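Local coordinates for coenzyme F420-dependent N(5),N(10)-methenyltetrahydromethanopterin reductase-related protein (Desulfurobacterium thermolithotrophum DSM 11699, PDB 6HUZ), which is a bacterial [Fe]-hydrogenase paralog that carries the iron-guanylylpyridinol cofactor and uses tetrahydrofolate derivatives as substrates, at the interface of chains A and B. Residues are numbered along the deposited sequence; one frame, centred on the assembly and turned at random. Chains: chain A/B, Coenzyme F420-dependent N(5),N(10)-methenyltetrahydromethanopterin reductase-related protein.

The interface of chains A and B. Residues chain A 245, 314-318; chain B 166, 197-198.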
# COMPACT_ATOMS: atom_id res chain seq x y z
N VAL A 245 1.88 5.09 2.82
CA VAL A 245 1.65 6.46 2.35
C VAL A 245 0.51 6.54 1.32
O VAL A 245 -0.37 7.39 1.46
CB VAL A 245 2.95 7.09 1.82
CG1 VAL A 245 2.68 8.34 0.98
CG2 VAL A 245 3.89 7.42 2.97
N THR A 314 -1.78 15.39 8.44
CA THR A 314 -1.78 14.01 8.90
C THR A 314 -0.42 13.41 8.70
O THR A 314 0.44 13.98 8.01
CB THR A 314 -2.86 13.15 8.21
OG1 THR A 314 -2.97 11.91 8.94
CG2 THR A 314 -2.53 12.86 6.75
N TYR A 315 -0.23 12.25 9.30
CA TYR A 315 0.98 11.46 9.26
C TYR A 315 0.73 10.31 8.29
O TYR A 315 0.32 9.21 8.73
CB TYR A 315 1.26 10.87 10.63
CG TYR A 315 1.80 11.87 11.62
CD1 TYR A 315 3.16 12.11 11.72
CD2 TYR A 315 0.95 12.59 12.45
CE1 TYR A 315 3.67 13.03 12.63
CE2 TYR A 315 1.44 13.51 13.36
CZ TYR A 315 2.81 13.72 13.46
OH TYR A 315 3.31 14.64 14.35
N THR A 316 0.95 10.54 6.99
CA THR A 316 0.68 9.49 6.00
C THR A 316 1.48 8.20 6.16
O THR A 316 0.99 7.17 5.76
CB THR A 316 0.87 10.04 4.59
OG1 THR A 316 2.23 10.39 4.42
CG2 THR A 316 0.01 11.26 4.31
N SER A 317 2.68 8.26 6.70
CA SER A 317 3.57 7.09 6.85
C SER A 317 3.45 6.40 8.20
O SER A 317 4.19 5.44 8.47
CB SER A 317 5.04 7.54 6.66
OG SER A 317 5.52 8.34 7.74
N ALA A 318 2.57 6.87 9.08
CA ALA A 318 2.48 6.22 10.38
C ALA A 318 2.09 4.72 10.21
O ALA A 318 1.05 4.41 9.62
CB ALA A 318 1.47 6.94 11.27
N LEU B 166 1.02 19.40 4.84
CA LEU B 166 0.61 18.26 5.65
C LEU B 166 1.24 18.26 7.05
O LEU B 166 0.92 17.37 7.83
CB LEU B 166 0.84 16.91 4.96
CG LEU B 166 0.26 16.79 3.56
CD1 LEU B 166 0.40 15.39 3.03
CD2 LEU B 166 -1.18 17.19 3.55
N GLU B 197 6.79 14.82 4.18
CA GLU B 197 6.70 13.38 4.42
C GLU B 197 6.72 12.53 3.14
O GLU B 197 7.08 11.36 3.19
CB GLU B 197 5.44 13.08 5.23
CG GLU B 197 5.44 11.72 5.89
CD GLU B 197 4.16 11.45 6.66
OE1 GLU B 197 3.13 12.10 6.36
OE2 GLU B 197 4.19 10.57 7.55
N LEU B 198 6.37 13.12 2.00
CA LEU B 198 6.31 12.41 0.72
C LEU B 198 7.60 12.41 -0.06
O LEU B 198 7.69 11.65 -1.03
CB LEU B 198 5.17 13.01 -0.13
CG LEU B 198 3.78 13.02 0.55
CD1 LEU B 198 2.67 13.40 -0.44
CD2 LEU B 198 3.44 11.69 1.16
O HOH W 1 2.93 14.80 6.78
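B:Glu197 pushes its carboxylate into the loop A:Thr314 to A:Ala318, and A:Thr316 and A:Ser317 each close on one of its oxygens with a backbone N-H and a side-chain hydroxyl. This is a polar patch of the two-fold homodimer interface, a glutamate of one subunit capped by a loop of the other, and it plausibly ties the subunits together. The amide N of A:Thr316 meets OE1 of B:Glu197 at 2.7 Å on the syn side, somewhat out of the carboxylate plane, while the hydroxyl OG1 of A:Thr316 stands almost directly above the plane, 84° out of it. The roles swap at the other oxygen: here the hydroxyl OG of A:Ser317, 2.6 Å from OE2 of B:Glu197, takes the anti side, tilted out of the plane by about as much as the threonine amide, and the amide N of A:Ser317 drops in from above, 2.9 Å from OE2 of B:Glu197. The four bonds from A:Thr316 and A:Ser317 should together resist rotation of the group and would be expected to stabilise its negative charge. Both hydroxyls can double up with their own amides because each sits between backbone N and carbonyl carbon (chi1 65° in A:Thr316, 70° in A:Ser317). An alanine in place of B:Glu197 would probably leave both N-H groups and both hydroxyls without their shared acceptor and weaken the loop's hold on the other subunit.

Further back, the glutamate reaches across from helix 196-203 as an extended chain, CG anti to the backbone N. Next along, B:Leu198 lays CD2 snugly against CG1 of A:Val245, 3.4 Å away, an apolar flank on helix 232-262. On the B:Leu166 side, a water bridges OE1 of B:Glu197, at 2.7 Å, to the carbonyl O of A:Thr314, at 2.9 Å.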